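Local coordinates for probable sulfate-binding lipoprotein SubI (Mycobacterium tuberculosis, PDB 6DDN) that probably binds sulfate outside the cell membrane as the solute-binding component of a transport system, at residues F109-D114 against G326-V331; D159-G164 against V203-N208. All blocks are in the same frame, centred on the assembly; numbering follows the deposited sequence. Where two conformers were deposited one is given.

Interaction 1 of 2, residues F109-D114 against G326-V331; sequences FSVEPD and GGWGSV
Pro113 lies over one face of the Trp328 indole, and this is the tight part of the contact. Pro113 CD sits above the six-membered ring of Trp328, 3.6 Å from the ring centroid and 15° off the normal, a CH-pi contact. The next proline ring atom, Pro113 CG, reaches Trp328 CE3 at 3.5 Å. Val111 adds an oblique contact at the far end of the indole, with Val111 CG1 3.7 Å from Trp328 CH2. The CB bond of Trp328 points toward the turn closed by Asp114 N to Val111 O, and CG stands anti to the carbonyl carbon (chi1 -64°).

The more open, solvent side is at the five-membered ring, where Glu112 is partly exposed. Glu112 CB makes an off-centre CH-pi contact, 4.2 Å from the centroid of that Trp328 ring. The Glu112 chain bends at chi2, and OE2 comes obliquely to 3.4 Å from Trp328 CD1. The carboxylate is tilted 43° to the ring.

Trp180 on helix 177-190 stacks edge-to-face with Trp328 and also touches Val111. With neither hydrogen bond nor salt bridge between the two segments, their direct contact rests on apolar burial and CH-pi contacts to one indole, with a carboxylate close by and no bond directing it.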
ATOM      1  N   PHE A 109       2.425  -7.391   1.837  1.00 49.52           N
ATOM      2  CA  PHE A 109       1.217  -6.834   2.422  1.00 49.34           C
ATOM      3  C   PHE A 109       1.264  -5.312   2.411  1.00 51.39           C
ATOM      4  O   PHE A 109       2.304  -4.692   2.178  1.00 54.13           O
ATOM      5  CB  PHE A 109       1.019  -7.373   3.842  1.00 49.73           C
ATOM      6  CG  PHE A 109       0.668  -8.830   3.879  1.00 51.53           C
ATOM      7  CD1 PHE A 109      -0.103  -9.391   2.874  1.00 52.95           C
ATOM      8  CD2 PHE A 109       1.119  -9.645   4.905  1.00 56.61           C
ATOM      9  CE1 PHE A 109      -0.430 -10.735   2.894  1.00 53.52           C
ATOM     10  CE2 PHE A 109       0.795 -10.992   4.931  1.00 58.55           C
ATOM     11  CZ  PHE A 109       0.021 -11.536   3.922  1.00 55.32           C
ATOM     12  N   SER A 110       0.096  -4.714   2.652  1.00 57.24           N
ATOM     13  CA  SER A 110      -0.020  -3.260   2.609  1.00 49.62           C
ATOM     14  C   SER A 110       0.766  -2.606   3.735  1.00 51.33           C
ATOM     15  O   SER A 110       1.418  -1.576   3.527  1.00 52.88           O
ATOM     16  CB  SER A 110      -1.491  -2.853   2.683  1.00 50.80           C
ATOM     17  OG  SER A 110      -1.625  -1.454   2.857  1.00 53.22           O
ATOM     18  N   VAL A 111       0.718  -3.184   4.933  1.00 51.73           N
ATOM     19  CA  VAL A 111       1.301  -2.572   6.118  1.00 54.28           C
ATOM     20  C   VAL A 111       2.126  -3.606   6.874  1.00 54.24           C
ATOM     21  O   VAL A 111       1.851  -4.809   6.824  1.00 52.59           O
ATOM     22  CB  VAL A 111       0.214  -1.968   7.033  1.00 59.60           C
ATOM     23  CG1 VAL A 111      -0.487  -0.813   6.337  1.00 57.67           C
ATOM     24  CG2 VAL A 111      -0.793  -3.038   7.429  1.00 59.67           C
ATOM     25  N   GLU A 112       3.144  -3.119   7.584  1.00 56.71           N
ATOM     26  CA  GLU A 112       4.010  -4.004   8.360  1.00 57.72           C
ATOM     27  C   GLU A 112       3.267  -4.854   9.389  1.00 60.51           C
ATOM     28  O   GLU A 112       3.650  -6.025   9.561  1.00 61.13           O
ATOM     29  CB  GLU A 112       5.111  -3.177   9.039  1.00 61.45           C
ATOM     30  CG  GLU A 112       6.069  -3.988   9.904  1.00 64.72           C
ATOM     31  CD  GLU A 112       5.610  -4.099  11.345  1.00 67.17           C
ATOM     32  OE1 GLU A 112       6.085  -5.011  12.053  1.00 70.57           O
ATOM     33  OE2 GLU A 112       4.770  -3.277  11.768  1.00 68.72           O
ATOM     34  N   PRO A 113       2.253  -4.352  10.114  1.00 60.71           N
ATOM     35  CA  PRO A 113       1.512  -5.232  11.039  1.00 61.25           C
ATOM     36  C   PRO A 113       1.059  -6.544  10.420  1.00 59.40           C
ATOM     37  O   PRO A 113       1.059  -7.578  11.101  1.00 62.28           O
ATOM     38  CB  PRO A 113       0.314  -4.369  11.444  1.00 63.10           C
ATOM     39  CG  PRO A 113       0.807  -2.983  11.337  1.00 64.71           C
ATOM     40  CD  PRO A 113       1.861  -2.939  10.281  1.00 62.28           C
ATOM     41  N   ASP A 114       0.675  -6.529   9.144  1.00 55.99           N
ATOM     42  CA  ASP A 114       0.253  -7.756   8.481  1.00 54.76           C
ATOM     43  C   ASP A 114       1.412  -8.723   8.272  1.00 56.85           C
ATOM     44  O   ASP A 114       1.176  -9.905   7.998  1.00 55.72           O
ATOM     45  CB  ASP A 114      -0.419  -7.422   7.151  1.00 50.87           C
ATOM     46  CG  ASP A 114      -1.730  -6.681   7.334  1.00 52.16           C
ATOM     47  OD1 ASP A 114      -2.430  -6.952   8.333  1.00 54.24           O
ATOM     48  OD2 ASP A 114      -2.062  -5.829   6.486  1.00 51.66           O
ATOM     49  N   GLY A 326       6.150   7.578  15.985  1.00 77.82           N
ATOM     50  CA  GLY A 326       6.688   6.623  16.929  1.00 81.17           C
ATOM     51  C   GLY A 326       6.688   5.188  16.463  1.00 81.07           C
ATOM     52  O   GLY A 326       6.811   4.283  17.297  1.00 87.13           O
ATOM     53  N   GLY A 327       6.556   4.945  15.163  1.00 84.29           N
ATOM     54  CA  GLY A 327       6.530   3.598  14.636  1.00 80.11           C
ATOM     55  C   GLY A 327       5.186   2.926  14.843  1.00 74.94           C
ATOM     56  O   GLY A 327       4.280   3.442  15.499  1.00 75.49           O
ATOM     57  N   TRP A 328       5.059   1.735  14.257  1.00 74.60           N
ATOM     58  CA  TRP A 328       3.843   0.957  14.463  1.00 75.37           C
ATOM     59  C   TRP A 328       3.693   0.551  15.923  1.00 84.03           C
ATOM     60  O   TRP A 328       2.571   0.351  16.396  1.00 88.30           O
ATOM     61  CB  TRP A 328       3.837  -0.275  13.557  1.00 74.31           C
ATOM     62  CG  TRP A 328       3.804   0.050  12.085  1.00 68.37           C
ATOM     63  CD1 TRP A 328       4.871   0.105  11.236  1.00 66.58           C
ATOM     64  CD2 TRP A 328       2.647   0.356  11.292  1.00 64.54           C
ATOM     65  NE1 TRP A 328       4.453   0.428   9.967  1.00 61.93           N
ATOM     66  CE2 TRP A 328       3.093   0.588   9.974  1.00 60.42           C
ATOM     67  CE3 TRP A 328       1.280   0.460  11.569  1.00 68.57           C
ATOM     68  CZ2 TRP A 328       2.222   0.915   8.936  1.00 57.16           C
ATOM     69  CZ3 TRP A 328       0.415   0.786  10.534  1.00 66.67           C
ATOM     70  CH2 TRP A 328       0.890   1.010   9.235  1.00 60.50           C
ATOM     71  N   GLY A 329       4.802   0.455  16.660  1.00 88.15           N
ATOM     72  CA  GLY A 329       4.716   0.110  18.070  1.00 95.82           C
ATOM     73  C   GLY A 329       3.885   1.087  18.881  1.00 97.10           C
ATOM     74  O   GLY A 329       3.348   0.729  19.932  1.00108.58           O
ATOM     75  N   SER A 330       3.765   2.329  18.411  1.00 93.48           N
ATOM     76  CA  SER A 330       2.964   3.340  19.085  1.00 96.93           C
ATOM     77  C   SER A 330       1.706   3.729  18.319  1.00 92.95           C
ATOM     78  O   SER A 330       0.847   4.417  18.882  1.00 95.17           O
ATOM     79  CB  SER A 330       3.804   4.599  19.346  1.00103.03           C
ATOM     80  OG  SER A 330       2.990   5.668  19.792  1.00105.67           O
ATOM     81  N   VAL A 331       1.575   3.315  17.063  1.00138.02           N
ATOM     82  CA  VAL A 331       0.377   3.568  16.275  1.00126.37           C
ATOM     83  C   VAL A 331      -0.533   2.347  16.235  1.00121.14           C
ATOM     84  O   VAL A 331      -1.754   2.475  16.336  1.00116.04           O
ATOM     85  CB  VAL A 331       0.771   4.025  14.852  1.00121.21           C
ATOM     86  CG1 VAL A 331      -0.314   3.683  13.844  1.00113.76           C
ATOM     87  CG2 VAL A 331       1.057   5.516  14.839  1.00121.68           C
TER

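Interaction 2 of 2, residues D159-G164 against V203-N208; sequences DLLRPG and VNTLVN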
ATOM      1  N   ASP A 159     -10.851  19.815   2.208  1.00 45.69           N
ATOM      2  CA  ASP A 159     -11.855  19.639   1.167  1.00 47.17           C
ATOM      3  C   ASP A 159     -12.714  18.401   1.392  1.00 49.67           C
ATOM      4  O   ASP A 159     -13.835  18.341   0.876  1.00 53.96           O
ATOM      5  CB  ASP A 159     -11.189  19.563  -0.209  1.00 47.54           C
ATOM      6  CG  ASP A 159     -10.769  20.924  -0.730  1.00 51.77           C
ATOM      7  OD1 ASP A 159     -11.474  21.915  -0.451  1.00 53.07           O
ATOM      8  OD2 ASP A 159      -9.733  21.001  -1.421  1.00 56.19           O
ATOM      9  N   LEU A 160     -12.219  17.417   2.143  1.00 46.13           N
ATOM     10  CA  LEU A 160     -12.996  16.213   2.410  1.00 44.96           C
ATOM     11  C   LEU A 160     -14.092  16.439   3.441  1.00 47.79           C
ATOM     12  O   LEU A 160     -14.982  15.591   3.567  1.00 48.56           O
ATOM     13  CB  LEU A 160     -12.084  15.079   2.885  1.00 42.79           C
ATOM     14  CG  LEU A 160     -10.906  14.658   2.004  1.00 44.27           C
ATOM     15  CD1 LEU A 160     -10.502  13.225   2.315  1.00 43.31           C
ATOM     16  CD2 LEU A 160     -11.219  14.819   0.524  1.00 45.24           C
ATOM     17  N   LEU A 161     -14.047  17.547   4.178  1.00 49.53           N
ATOM     18  CA  LEU A 161     -15.071  17.898   5.150  1.00 45.95           C
ATOM     19  C   LEU A 161     -16.071  18.906   4.604  1.00 46.27           C
ATOM     20  O   LEU A 161     -16.817  19.507   5.382  1.00 54.49           O
ATOM     21  CB  LEU A 161     -14.425  18.452   6.421  1.00 47.57           C
ATOM     22  CG  LEU A 161     -13.546  17.494   7.219  1.00 49.91           C
ATOM     23  CD1 LEU A 161     -13.116  18.139   8.526  1.00 52.81           C
ATOM     24  CD2 LEU A 161     -14.287  16.199   7.476  1.00 52.13           C
ATOM     25  N   ARG A 162     -16.096  19.114   3.296  1.00 45.29           N
ATOM     26  CA  ARG A 162     -17.049  20.055   2.742  1.00 49.19           C
ATOM     27  C   ARG A 162     -18.438  19.422   2.667  1.00 52.44           C
ATOM     28  O   ARG A 162     -18.564  18.198   2.573  1.00 55.03           O
ATOM     29  CB  ARG A 162     -16.600  20.514   1.360  1.00 49.81           C
ATOM     30  CG  ARG A 162     -15.677  21.721   1.400  1.00 50.91           C
ATOM     31  CD  ARG A 162     -14.797  21.789   0.166  1.00 48.27           C
ATOM     32  NE  ARG A 162     -15.584  21.709  -1.059  1.00 45.89           N
ATOM     33  CZ  ARG A 162     -15.064  21.592  -2.275  1.00 46.71           C
ATOM     34  NH1 ARG A 162     -13.748  21.541  -2.434  1.00 48.50           N
ATOM     35  NH2 ARG A 162     -15.860  21.523  -3.332  1.00 48.65           N
ATOM     36  N   PRO A 163     -19.492  20.235   2.728  1.00 54.00           N
ATOM     37  CA  PRO A 163     -20.852  19.681   2.754  1.00 53.86           C
ATOM     38  C   PRO A 163     -21.146  18.851   1.513  1.00 54.71           C
ATOM     39  O   PRO A 163     -20.962  19.305   0.382  1.00 56.20           O
ATOM     40  CB  PRO A 163     -21.743  20.927   2.818  1.00 58.14           C
ATOM     41  CG  PRO A 163     -20.868  22.002   3.360  1.00 61.03           C
ATOM     42  CD  PRO A 163     -19.483  21.700   2.884  1.00 56.75           C
ATOM     43  N   GLY A 164     -21.608  17.623   1.737  1.00 53.57           N
ATOM     44  CA  GLY A 164     -22.034  16.756   0.660  1.00 52.69           C
ATOM     45  C   GLY A 164     -20.946  15.926   0.017  1.00 51.70           C
ATOM     46  O   GLY A 164     -21.254  15.108  -0.860  1.00 58.32           O
ATOM     47  N   VAL A 203     -10.367  13.110  11.884  1.00 57.42           N
ATOM     48  CA  VAL A 203     -10.763  11.766  11.473  1.00 55.13           C
ATOM     49  C   VAL A 203     -12.178  11.466  11.947  1.00 59.35           C
ATOM     50  O   VAL A 203     -12.974  10.845  11.231  1.00 61.28           O
ATOM     51  CB  VAL A 203      -9.753  10.730  12.005  1.00 54.63           C
ATOM     52  CG1 VAL A 203     -10.306   9.318  11.879  1.00 55.27           C
ATOM     53  CG2 VAL A 203      -8.423  10.859  11.277  1.00 48.70           C
ATOM     54  N   ASN A 204     -12.513  11.918  13.158  1.00 58.07           N
ATOM     55  CA  ASN A 204     -13.867  11.786  13.684  1.00 58.29           C
ATOM     56  C   ASN A 204     -14.895  12.357  12.714  1.00 55.26           C
ATOM     57  O   ASN A 204     -15.835  11.671  12.300  1.00 52.66           O
ATOM     58  CB  ASN A 204     -13.955  12.490  15.039  1.00 68.50           C
ATOM     59  CG  ASN A 204     -14.844  11.764  16.020  1.00 77.64           C
ATOM     60  OD1 ASN A 204     -15.899  11.247  15.654  1.00 80.54           O
ATOM     61  ND2 ASN A 204     -14.425  11.725  17.279  1.00 83.12           N
ATOM     62  N   THR A 205     -14.722  13.626  12.337  1.00 56.47           N
ATOM     63  CA  THR A 205     -15.676  14.267  11.440  1.00 58.76           C
ATOM     64  C   THR A 205     -15.608  13.671  10.041  1.00 56.93           C
ATOM     65  O   THR A 205     -16.633  13.553   9.359  1.00 60.46           O
ATOM     66  CB  THR A 205     -15.419  15.772  11.396  1.00 62.81           C
ATOM     67  OG1 THR A 205     -15.303  16.273  12.733  1.00 65.19           O
ATOM     68  CG2 THR A 205     -16.560  16.488  10.694  1.00 66.61           C
ATOM     69  N   LEU A 206     -14.412  13.281   9.598  1.00 53.64           N
ATOM     70  CA  LEU A 206     -14.273  12.689   8.273  1.00 58.25           C
ATOM     71  C   LEU A 206     -15.018  11.365   8.182  1.00 55.54           C
ATOM     72  O   LEU A 206     -15.789  11.134   7.243  1.00 58.67           O
ATOM     73  CB  LEU A 206     -12.793  12.503   7.937  1.00 52.94           C
ATOM     74  CG  LEU A 206     -12.481  11.727   6.656  1.00 51.23           C
ATOM     75  CD1 LEU A 206     -12.820  12.559   5.431  1.00 55.31           C
ATOM     76  CD2 LEU A 206     -11.023  11.295   6.630  1.00 51.46           C
ATOM     77  N   VAL A 207     -14.811  10.484   9.162  1.00 50.77           N
ATOM     78  CA  VAL A 207     -15.402   9.150   9.096  1.00 51.36           C
ATOM     79  C   VAL A 207     -16.911   9.217   9.300  1.00 56.97           C
ATOM     80  O   VAL A 207     -17.684   8.681   8.497  1.00 58.11           O
ATOM     81  CB  VAL A 207     -14.734   8.218  10.123  1.00 47.68           C
ATOM     82  CG1 VAL A 207     -15.509   6.915  10.234  1.00 47.10           C
ATOM     83  CG2 VAL A 207     -13.284   7.951   9.731  1.00 43.42           C
ATOM     84  N   ASN A 208     -17.353   9.879  10.372  1.00 51.47           N
ATOM     85  CA  ASN A 208     -18.768   9.839  10.732  1.00 57.01           C
ATOM     86  C   ASN A 208     -19.633  10.509   9.674  1.00 60.14           C
ATOM     87  O   ASN A 208     -20.655   9.955   9.252  1.00 67.06           O
ATOM     88  CB  ASN A 208     -18.980  10.499  12.095  0.53 59.22           C
ATOM     89  CG  ASN A 208     -18.470   9.648  13.237  0.53 57.55           C
ATOM     90  OD1 ASN A 208     -18.299   8.438  13.096  0.53 57.01           O
ATOM     91  ND2 ASN A 208     -18.226  10.277  14.381  0.53 56.85           N
TER
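Leu161 and Leu206 bring the two backbones nearest, with CA atoms 6.1 Å apart, where an irregular segment lies against one side of segment 203-208 of helix 196-210. Leu161 puts one branch onto the helix backbone. Leu161 CD2 is 3.6 Å from Leu206 CA and 4.0 Å from Thr205 CG2. Leu206 answers from the helix. Its CB bond does not aim straight at the loop, but with CG anti to the backbone N (chi1 172°) the end of the side chain comes nearer. Leu206 CD1 meets Leu160 CB at 3.7 Å and is also 3.9 Å from Leu160 CD1.

The family assignment is consistent with the type 2 periplasmic binding protein fold, and here a connecting loop and a helix pack beside the sheet. Leu160 reaches Val232 and Ile234 on strand 232-236, and both Leu160 and Leu206 touch Val167 on the adjacent parallel strand 167-168.

The polar groups sit at the margins. Thr205 OG1 bonds back to Asp201 O within helix 196-210. Within the loop, Arg162 NH1 makes a salt bridge with Asp159 OD1 at 3.0 Å. The oxygen lies in the guanidinium plane, but the nitrogen meets it from above the carboxylate plane. Arg162 NH1 also bonds Asn153 O, and Leu161 O bonds a PEG molecule probably left from crystallisation.

How the interactions relate
From the N terminus, the chain first reaches 109-114, just after strand 106-108 and at the start of helix 113-120. It then runs through strand 138-147 to the loop at 159-164. Strand 167-168 and helix 177-190 follow before helix 196-210 returns to that loop, so interaction 2 closes a short loop of 38 residues. Interaction 1 closes only at 326-331, after 211 intervening residues. Interaction 2 is therefore nested inside it. Their centres are 25 Å apart and they do not touch. Interaction 1 brings the short helix 328-331, near the modelled C terminus, against the segment between strand 106-108 and helix 113-120, next to helix 177-190. Interaction 2 ties a peripheral loop to helix 196-210.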